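Local coordinates for protein CofB (Escherichia coli, PDB 5AX6) that serves as a homotrimeric minor pilin subunit of the CFA/III type IVb pilus of enterotoxigenic E. coli and probably takes part in pilus assembly, at residues 410-415 with 461-466; 437-442 with 457-462; 362-367 with 469-474; 417-422 with 475-480. One frame throughout, in Å; residues are numbered along the deposited sequence.

Interaction 1 (410-415 with 461-466)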
# COMPACT_ATOMS: atom_id res chain seq x y z
N ALA A 410 24.83 5.56 -52.56
CA ALA A 410 24.55 6.21 -53.82
C ALA A 410 24.43 5.18 -54.94
O ALA A 410 25.27 5.11 -55.83
CB ALA A 410 25.63 7.23 -54.14
N ASP A 411 23.38 4.36 -54.88
CA ASP A 411 23.21 3.32 -55.88
C ASP A 411 22.92 3.92 -57.26
O ASP A 411 22.37 5.02 -57.37
CB ASP A 411 22.08 2.37 -55.46
CG ASP A 411 22.17 1.00 -56.13
OD1 ASP A 411 23.23 0.69 -56.72
OD2 ASP A 411 21.19 0.23 -56.05
N THR A 412 23.31 3.21 -58.31
CA THR A 412 23.02 3.63 -59.68
C THR A 412 22.56 2.41 -60.49
O THR A 412 22.68 1.28 -60.01
CB THR A 412 24.24 4.27 -60.36
OG1 THR A 412 25.34 3.34 -60.34
CG2 THR A 412 24.64 5.55 -59.62
N LYS A 413 22.02 2.63 -61.68
CA LYS A 413 21.54 1.53 -62.51
C LYS A 413 22.66 0.56 -62.87
O LYS A 413 23.78 0.98 -63.16
CB LYS A 413 20.89 2.06 -63.79
CG LYS A 413 19.61 2.83 -63.58
CD LYS A 413 19.15 3.46 -64.90
CE LYS A 413 17.75 4.06 -64.78
NZ LYS A 413 16.97 3.89 -66.04
N ASP A 414 22.37 -0.74 -62.84
CA ASP A 414 23.35 -1.72 -63.29
C ASP A 414 23.15 -1.98 -64.78
O ASP A 414 22.36 -1.31 -65.43
CB ASP A 414 23.25 -3.01 -62.48
CG ASP A 414 21.98 -3.80 -62.75
OD1 ASP A 414 21.08 -3.31 -63.47
OD2 ASP A 414 21.86 -4.92 -62.21
N SER A 415 23.87 -2.97 -65.30
CA SER A 415 23.80 -3.32 -66.72
C SER A 415 22.36 -3.53 -67.19
O SER A 415 21.99 -3.13 -68.29
CB SER A 415 24.62 -4.58 -67.00
OG SER A 415 25.94 -4.45 -66.51
N VAL A 461 22.39 11.89 -56.16
CA VAL A 461 23.47 10.98 -56.53
C VAL A 461 24.07 11.38 -57.88
O VAL A 461 23.34 11.69 -58.82
CB VAL A 461 22.97 9.51 -56.60
CG1 VAL A 461 24.00 8.60 -57.26
CG2 VAL A 461 22.59 9.00 -55.19
N PHE A 462 25.39 11.40 -57.97
CA PHE A 462 26.06 11.59 -59.25
C PHE A 462 26.60 10.27 -59.76
O PHE A 462 27.32 9.58 -59.06
CB PHE A 462 27.20 12.61 -59.15
CG PHE A 462 27.95 12.80 -60.44
CD1 PHE A 462 27.38 13.51 -61.49
CD2 PHE A 462 29.21 12.24 -60.62
CE1 PHE A 462 28.07 13.68 -62.69
CE2 PHE A 462 29.90 12.40 -61.82
CZ PHE A 462 29.32 13.12 -62.85
N ASP A 463 26.24 9.92 -60.99
CA ASP A 463 26.72 8.70 -61.62
C ASP A 463 27.95 9.02 -62.47
O ASP A 463 27.82 9.60 -63.54
CB ASP A 463 25.62 8.05 -62.47
CG ASP A 463 26.00 6.67 -62.99
OD1 ASP A 463 27.20 6.33 -63.03
OD2 ASP A 463 25.08 5.92 -63.37
N PRO A 464 29.14 8.64 -61.99
CA PRO A 464 30.39 8.98 -62.70
C PRO A 464 30.57 8.20 -64.00
O PRO A 464 31.25 8.68 -64.91
CB PRO A 464 31.48 8.63 -61.68
CG PRO A 464 30.86 7.60 -60.79
CD PRO A 464 29.39 7.93 -60.73
N LEU A 465 29.96 7.03 -64.09
CA LEU A 465 30.02 6.20 -65.29
C LEU A 465 29.36 6.87 -66.49
O LEU A 465 29.85 6.77 -67.62
CB LEU A 465 29.37 4.84 -65.03
CG LEU A 465 30.32 3.66 -64.79
CD1 LEU A 465 31.47 4.09 -63.88
CD2 LEU A 465 29.57 2.48 -64.19
N THR A 466 28.25 7.55 -66.25
CA THR A 466 27.51 8.18 -67.34
C THR A 466 27.50 9.70 -67.20
O THR A 466 26.89 10.40 -68.01
CB THR A 466 26.06 7.67 -67.40
OG1 THR A 466 25.36 8.07 -66.21
CG2 THR A 466 26.04 6.15 -67.52
O HOH W 1 27.80 4.09 -61.49
O HOH W 2 25.47 3.63 -64.48
O HOH W 3 22.22 5.02 -62.97
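A410 and T412 pack on V461 and D463 in a buried contact that is apolar at one end and bridged by water at the other. It joins the loop after strand 398-409 to the end of strand 452-463, the second strand of a beta hairpin in the C-terminal domain. No direct hydrogen bond links the two segments. CB of A410 touches both methyls of V461, 3.7 Å from CG2 and 3.8 Å from CG1. CG1 of V461 is anti to the backbone N (chi1 168°) and also meets CG2 of T412 at 3.9 Å. Y472 of strand 468-473 packs on the same valine. An alanine in place of V461 lacks both methyls and would probably open a gap beside CB of A410 and CG2 of T412. The side chains of T412 and D463 cross obliquely, with CB of T412 3.5 Å from OD2 of D463. OG1 of T412 is hydrogen-bonded to O of Q435. One water donates to OG1 of T412 and to OD1 of D463. OD2 of D463 accepts from two more waters, and one of these takes the N-H of K413 at 2.7 Å between its O and K413 N.

Interaction 2 (437-442 with 457-462)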
# COMPACT_ATOMS: atom_id res chain seq x y z
N GLY A 437 27.68 5.47 -57.06
CA GLY A 437 28.15 6.75 -57.56
C GLY A 437 28.62 7.60 -56.39
O GLY A 437 29.04 7.06 -55.36
N TYR A 438 28.56 8.92 -56.54
CA TYR A 438 28.95 9.83 -55.46
C TYR A 438 27.69 10.34 -54.76
O TYR A 438 26.74 10.74 -55.42
CB TYR A 438 29.76 11.02 -55.96
CG TYR A 438 30.91 10.66 -56.87
CD1 TYR A 438 31.52 9.41 -56.79
CD2 TYR A 438 31.37 11.56 -57.81
CE1 TYR A 438 32.57 9.08 -57.64
CE2 TYR A 438 32.42 11.24 -58.66
CZ TYR A 438 33.01 10.00 -58.57
OH TYR A 438 34.05 9.68 -59.41
N LEU A 439 27.70 10.31 -53.44
CA LEU A 439 26.55 10.77 -52.68
C LEU A 439 26.52 12.30 -52.57
O LEU A 439 27.54 12.92 -52.26
CB LEU A 439 26.60 10.14 -51.28
CG LEU A 439 25.41 10.21 -50.35
CD1 LEU A 439 24.20 9.56 -51.02
CD2 LEU A 439 25.80 9.49 -49.06
N SER A 440 25.37 12.91 -52.84
CA SER A 440 25.19 14.34 -52.54
C SER A 440 24.53 14.50 -51.18
O SER A 440 24.59 15.57 -50.56
CB SER A 440 24.36 15.02 -53.62
OG SER A 440 25.09 15.12 -54.83
N GLY A 441 23.88 13.44 -50.73
CA GLY A 441 23.22 13.44 -49.43
C GLY A 441 21.74 13.13 -49.51
O GLY A 441 21.26 12.63 -50.52
N THR A 442 21.02 13.42 -48.44
CA THR A 442 19.60 13.13 -48.40
C THR A 442 18.86 14.13 -47.52
O THR A 442 19.37 14.58 -46.49
CB THR A 442 19.32 11.69 -47.88
OG1 THR A 442 17.91 11.46 -47.83
CG2 THR A 442 19.89 11.49 -46.49
N ALA A 457 11.72 11.01 -48.42
CA ALA A 457 13.11 11.38 -48.58
C ALA A 457 13.49 11.58 -50.03
O ALA A 457 13.02 10.85 -50.91
CB ALA A 457 14.01 10.30 -47.96
N THR A 458 14.34 12.56 -50.29
CA THR A 458 15.02 12.62 -51.59
C THR A 458 16.51 12.39 -51.36
O THR A 458 17.04 12.74 -50.31
CB THR A 458 14.80 13.97 -52.31
OG1 THR A 458 15.28 15.04 -51.48
CG2 THR A 458 13.32 14.19 -52.58
N MET A 459 17.16 11.79 -52.35
CA MET A 459 18.60 11.58 -52.33
C MET A 459 19.21 12.10 -53.62
O MET A 459 18.68 11.83 -54.69
CB MET A 459 18.95 10.10 -52.15
CG MET A 459 20.47 9.81 -52.14
SD MET A 459 20.86 8.04 -52.19
CE MET A 459 19.61 7.45 -51.05
N GLY A 460 20.31 12.83 -53.52
CA GLY A 460 21.07 13.26 -54.68
C GLY A 460 22.24 12.34 -54.92
O GLY A 460 23.00 12.04 -54.00
N VAL A 461 22.39 11.89 -56.16
CA VAL A 461 23.47 10.98 -56.53
C VAL A 461 24.07 11.38 -57.88
O VAL A 461 23.34 11.69 -58.82
CB VAL A 461 22.97 9.51 -56.60
CG1 VAL A 461 24.00 8.60 -57.26
CG2 VAL A 461 22.59 9.00 -55.19
N PHE A 462 25.39 11.40 -57.97
CA PHE A 462 26.06 11.59 -59.25
C PHE A 462 26.60 10.27 -59.76
O PHE A 462 27.32 9.58 -59.06
CB PHE A 462 27.20 12.61 -59.15
CG PHE A 462 27.95 12.80 -60.44
CD1 PHE A 462 27.38 13.51 -61.49
CD2 PHE A 462 29.21 12.24 -60.62
CE1 PHE A 462 28.07 13.68 -62.69
CE2 PHE A 462 29.90 12.40 -61.82
CZ PHE A 462 29.32 13.12 -62.85
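A457 touches T442 lightly, its CB lying 4.1 Å from OG1 of T442. T458 takes part through its carbonyl, which accepts a hydrogen bond of 2.9 Å from OG1 of T442 to O of T458. That hydroxyl is anti to its own backbone N (chi1 178°) and approaches from above the carbonyl plane, 42° out of it. M459 and T442 form an antiparallel non-hydrogen-bonded pair. The side chain of M459 crosses that of L439 at about a right angle, with SD of M459 3.9 Å from CD1 of L439. CG of M459 also lies 3.3 Å from O of G441. I408 of strand 398-409 packs on both L439 and M459. G460 faces two residues, S440 and G441, so strand 438-448 carries a beta bulge in this antiparallel beta hairpin. O of G460 accepts from N of S440 at 2.8 Å, and N of G460 donates to O of G441 at 3.2 Å. G441 and T442 also pair with a strand of the third subunit, so the sheet continues across the trimer interface. V461 pairs with L439 without hydrogen bonds. F462 exchanges two backbone hydrogen bonds with Y438. Their side chains lie side by side and point the same way, with ring planes at 36°. CD2 of Y438 comes to the edge of the F462 ring, 3.6 Å from CD2 of F462.

Interaction 3 (362-367 with 469-474)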
# COMPACT_ATOMS: atom_id res chain seq x y z
N LEU A 362 11.72 5.44 -58.64
CA LEU A 362 12.86 6.04 -57.95
C LEU A 362 13.28 7.40 -58.49
O LEU A 362 13.58 8.31 -57.71
CB LEU A 362 14.07 5.10 -58.03
CG LEU A 362 14.29 4.00 -56.99
CD1 LEU A 362 15.45 3.11 -57.41
CD2 LEU A 362 14.55 4.61 -55.62
N VAL A 363 13.35 7.54 -59.81
CA VAL A 363 13.96 8.73 -60.36
C VAL A 363 12.96 9.86 -60.51
O VAL A 363 11.91 9.69 -61.14
CB VAL A 363 14.62 8.47 -61.74
CG1 VAL A 363 15.15 9.77 -62.33
CG2 VAL A 363 15.74 7.45 -61.60
N ILE A 364 13.27 11.00 -59.90
CA ILE A 364 12.49 12.21 -60.11
C ILE A 364 13.03 12.89 -61.36
O ILE A 364 14.10 13.50 -61.33
CB ILE A 364 12.59 13.15 -58.91
CG1 ILE A 364 12.04 12.47 -57.65
CG2 ILE A 364 11.81 14.44 -59.17
CD1 ILE A 364 12.24 13.29 -56.40
N THR A 365 12.29 12.80 -62.47
CA THR A 365 12.87 13.18 -63.76
C THR A 365 13.06 14.69 -63.97
O THR A 365 13.96 15.10 -64.71
CB THR A 365 12.02 12.63 -64.93
OG1 THR A 365 10.64 12.88 -64.69
CG2 THR A 365 12.24 11.14 -65.07
N ASN A 366 12.23 15.51 -63.33
CA ASN A 366 12.42 16.96 -63.41
C ASN A 366 12.41 17.56 -62.01
O ASN A 366 11.47 18.26 -61.63
CB ASN A 366 11.34 17.62 -64.28
CG ASN A 366 11.56 17.37 -65.77
OD1 ASN A 366 12.36 18.05 -66.42
ND2 ASN A 366 10.84 16.39 -66.32
N PRO A 367 13.47 17.28 -61.25
CA PRO A 367 13.53 17.57 -59.81
C PRO A 367 13.41 19.06 -59.52
O PRO A 367 12.95 19.45 -58.45
CB PRO A 367 14.90 17.02 -59.39
CG PRO A 367 15.70 16.95 -60.66
CD PRO A 367 14.71 16.65 -61.74
N THR A 469 23.48 13.33 -63.26
CA THR A 469 23.04 13.69 -61.91
C THR A 469 21.60 13.26 -61.67
O THR A 469 20.71 13.55 -62.48
CB THR A 469 23.19 15.20 -61.67
OG1 THR A 469 24.56 15.57 -61.85
CG2 THR A 469 22.75 15.56 -60.26
N TYR A 470 21.39 12.56 -60.56
CA TYR A 470 20.09 11.98 -60.25
C TYR A 470 19.54 12.50 -58.94
O TYR A 470 20.29 12.82 -58.02
CB TYR A 470 20.20 10.46 -60.16
CG TYR A 470 20.40 9.77 -61.49
CD1 TYR A 470 19.33 9.56 -62.35
CD2 TYR A 470 21.66 9.34 -61.89
CE1 TYR A 470 19.50 8.93 -63.57
CE2 TYR A 470 21.84 8.70 -63.11
CZ TYR A 470 20.76 8.50 -63.94
OH TYR A 470 20.94 7.88 -65.15
N VAL A 471 18.22 12.60 -58.88
CA VAL A 471 17.53 12.80 -57.61
C VAL A 471 16.58 11.63 -57.43
O VAL A 471 15.76 11.36 -58.30
CB VAL A 471 16.75 14.13 -57.56
CG1 VAL A 471 15.95 14.22 -56.26
CG2 VAL A 471 17.71 15.32 -57.71
N TYR A 472 16.72 10.92 -56.31
CA TYR A 472 15.90 9.74 -56.06
C TYR A 472 14.82 10.05 -55.02
O TYR A 472 15.07 10.82 -54.07
CB TYR A 472 16.75 8.57 -55.56
CG TYR A 472 17.83 8.07 -56.50
CD1 TYR A 472 17.58 7.87 -57.86
CD2 TYR A 472 19.10 7.78 -56.02
CE1 TYR A 472 18.59 7.40 -58.71
CE2 TYR A 472 20.10 7.32 -56.84
CZ TYR A 472 19.85 7.12 -58.19
OH TYR A 472 20.86 6.65 -58.99
N LEU A 473 13.64 9.45 -55.19
CA LEU A 473 12.54 9.56 -54.24
C LEU A 473 12.34 8.28 -53.43
O LEU A 473 12.21 7.20 -54.00
CB LEU A 473 11.24 9.89 -54.98
CG LEU A 473 9.98 9.91 -54.11
CD1 LEU A 473 10.01 11.10 -53.15
CD2 LEU A 473 8.71 9.95 -54.97
N ASN A 474 12.31 8.40 -52.11
CA ASN A 474 12.01 7.27 -51.22
C ASN A 474 12.66 5.94 -51.62
O ASN A 474 11.95 4.96 -51.85
CB ASN A 474 10.50 7.07 -51.13
CG ASN A 474 9.78 8.31 -50.65
OD1 ASN A 474 10.32 9.11 -49.88
ND2 ASN A 474 8.54 8.48 -51.11
O HOH W 4 16.80 12.88 -61.52
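The carbonyl O of L362 is held by two neighbours on strand 468-473. It accepts a hydrogen bond of 2.8 Å from N of L473, and CA of Y472 makes a CA-H...O contact with it at 3.2 Å. Two residues on, N of I364 donates to O of V471 at 3.0 Å, nearly along the C=O axis. A water then donates to O of I364 and accepts from N of V471. V363 lies between the two direct bonds and spreads its methyls. CG1 of V363 comes to the edge of the Y470 ring, and CG2 to the edge of the Y472 ring, 4.1 Å from CE1 of Y472. OH of Y472 is hydrogen-bonded to O of D411. V363 points away from strand 468-473, whereas I364 points toward it. CG1 of I364 is anti to the carbonyl carbon (chi1 -61°) and lies 3.8 Å from CB of L473. CD1 of I364 touches the same CB and also CG1 of V471. P367 adds its ring, with CB 3.7 Å from CG2 of V471. V363 is the first residue to leave the short helix 359-362, and its single bridge to Y472 attaches the chain leaving that helix to one edge of strand 468-473, whose other edge pairs with strand 452-463 in the antiparallel sheet of the C-terminal domain.

Interaction 4 (417-422 with 475-480)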
# COMPACT_ATOMS: atom_id res chain seq x y z
N GLY A 417 19.81 -2.14 -65.91
CA GLY A 417 19.03 -0.96 -65.56
C GLY A 417 18.28 -1.11 -64.25
O GLY A 417 17.24 -0.49 -64.04
N LYS A 418 18.82 -1.94 -63.36
CA LYS A 418 18.19 -2.20 -62.07
C LYS A 418 19.02 -1.64 -60.92
O LYS A 418 20.23 -1.45 -61.05
CB LYS A 418 17.98 -3.70 -61.88
CG LYS A 418 17.05 -4.33 -62.92
CD LYS A 418 16.88 -5.82 -62.67
CE LYS A 418 15.72 -6.39 -63.47
NZ LYS A 418 15.49 -7.83 -63.16
N TYR A 419 18.37 -1.39 -59.79
CA TYR A 419 19.06 -0.94 -58.58
C TYR A 419 19.14 -2.12 -57.61
O TYR A 419 18.12 -2.64 -57.16
CB TYR A 419 18.35 0.26 -57.95
CG TYR A 419 18.33 1.48 -58.86
CD1 TYR A 419 19.33 2.45 -58.77
CD2 TYR A 419 17.32 1.66 -59.80
CE1 TYR A 419 19.32 3.56 -59.60
CE2 TYR A 419 17.31 2.76 -60.63
CZ TYR A 419 18.31 3.71 -60.53
OH TYR A 419 18.30 4.81 -61.36
N GLN A 420 20.36 -2.55 -57.31
CA GLN A 420 20.55 -3.77 -56.52
C GLN A 420 20.63 -3.52 -55.01
O GLN A 420 20.28 -4.38 -54.22
CB GLN A 420 21.81 -4.51 -56.99
CG GLN A 420 21.73 -5.03 -58.43
CD GLN A 420 20.48 -5.86 -58.69
OE1 GLN A 420 19.95 -6.53 -57.80
NE2 GLN A 420 20.00 -5.82 -59.93
N ALA A 421 21.09 -2.34 -54.60
CA ALA A 421 21.20 -2.03 -53.17
C ALA A 421 19.81 -2.04 -52.52
O ALA A 421 18.85 -1.51 -53.07
CB ALA A 421 21.90 -0.70 -52.96
N ASP A 422 19.71 -2.64 -51.34
CA ASP A 422 18.42 -2.84 -50.70
C ASP A 422 18.62 -2.95 -49.18
O ASP A 422 19.28 -3.87 -48.70
CB ASP A 422 17.74 -4.10 -51.25
CG ASP A 422 16.31 -4.27 -50.79
OD1 ASP A 422 15.94 -3.75 -49.72
OD2 ASP A 422 15.53 -4.94 -51.51
N PRO A 475 13.99 5.91 -51.70
CA PRO A 475 14.72 4.75 -52.22
C PRO A 475 14.93 3.60 -51.22
O PRO A 475 15.15 3.84 -50.03
CB PRO A 475 16.07 5.34 -52.63
CG PRO A 475 16.24 6.54 -51.78
CD PRO A 475 14.88 7.03 -51.36
N LYS A 476 14.88 2.36 -51.71
CA LYS A 476 15.10 1.18 -50.87
C LYS A 476 16.53 1.11 -50.36
O LYS A 476 16.84 0.30 -49.47
CB LYS A 476 14.78 -0.10 -51.64
CG LYS A 476 15.63 -0.26 -52.90
CD LYS A 476 15.47 -1.63 -53.52
CE LYS A 476 16.35 -1.74 -54.77
NZ LYS A 476 16.08 -2.98 -55.55
N PHE A 477 17.42 1.92 -50.93
CA PHE A 477 18.80 1.94 -50.46
C PHE A 477 19.06 3.14 -49.54
O PHE A 477 20.19 3.65 -49.45
CB PHE A 477 19.80 1.91 -51.63
CG PHE A 477 19.41 2.76 -52.81
CD1 PHE A 477 19.72 4.11 -52.85
CD2 PHE A 477 18.76 2.19 -53.91
CE1 PHE A 477 19.38 4.89 -53.96
CE2 PHE A 477 18.41 2.96 -55.02
CZ PHE A 477 18.73 4.31 -55.04
N LEU A 478 18.01 3.56 -48.85
CA LEU A 478 18.09 4.49 -47.74
C LEU A 478 17.22 3.91 -46.64
O LEU A 478 16.05 3.62 -46.86
CB LEU A 478 17.60 5.90 -48.12
CG LEU A 478 17.49 6.90 -46.97
CD1 LEU A 478 18.86 7.15 -46.34
CD2 LEU A 478 16.85 8.24 -47.41
N SER A 479 17.80 3.71 -45.45
CA SER A 479 16.99 3.20 -44.35
C SER A 479 17.18 4.08 -43.13
O SER A 479 18.18 4.78 -43.01
CB SER A 479 17.35 1.75 -44.03
OG SER A 479 18.68 1.64 -43.55
N VAL A 480 16.21 4.03 -42.23
CA VAL A 480 16.23 4.91 -41.07
C VAL A 480 15.83 4.16 -39.82
O VAL A 480 15.08 3.18 -39.89
CB VAL A 480 15.27 6.11 -41.25
CG1 VAL A 480 15.81 7.09 -42.28
CG2 VAL A 480 13.84 5.62 -41.58
O HOH W 5 16.10 -5.17 -54.20
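Y419 and F477 set their rings nearly parallel, planes at 30°, but slid so far apart that they barely overlap. The side chains cross each other at a slant. CE2 of F477 does the touching, 3.9 Å from CD1 of Y419 and close to its CB. P475 CB lies over one face of the F477 ring, offset toward the rim. The ring of Y472 meets that of F477 edge-to-face. CB of A421 packs on CB of F477 at 3.6 Å, and O of A421 lies in the plane of the F477 ring, at its edge. These residues join the loop after strand 398-409 to a type I beta turn, P475 to L478, that leads into strand 478-487 of the C-terminal domain. K476 leaves this turn with CG between the backbone N and the carbonyl carbon (chi1 59°), and beyond CG its chain is extended. It runs past O of A421, which is 3.0 Å from CE of K476 and has no hydrogen-bonding partner. NZ of K476 then donates to O of Y419 at 2.6 Å, tilted 22° from the carbonyl plane, and also bonds OG of S357. D422 crosses the lysine chain at about a right angle, its OD2 3.9 Å from CD of K476. OD2 of D422 and NZ of K476 are 4.5 Å apart, beyond a salt bridge, and a water connects them. OD1 of D422 is bonded to N of S424. An alanine in place of K476 would probably leave O of Y419 without its ammonium donor and D422 without its nearby positive charge.

Along the chain, interaction 3 begins first. Its segment 362-367 follows helix 359-362 and closes a long loop at strand 468-473. Interaction 1 starts at 410-415, after strand 398-409, and closes on the end of strand 452-463. It is nested inside interaction 3. Interaction 4 starts further along the same loop, at 417-422, and closes at 475-480, so it crosses both interaction 1 and interaction 3. Interaction 2 is the short hairpin closure of 438-448 with 452-463. It lies within the loops of interactions 3 and 4 and shares V461 and F462 with interaction 1. Together they tie the 410-422 loop and the helix end to the hairpin sheet and to strand 478-487.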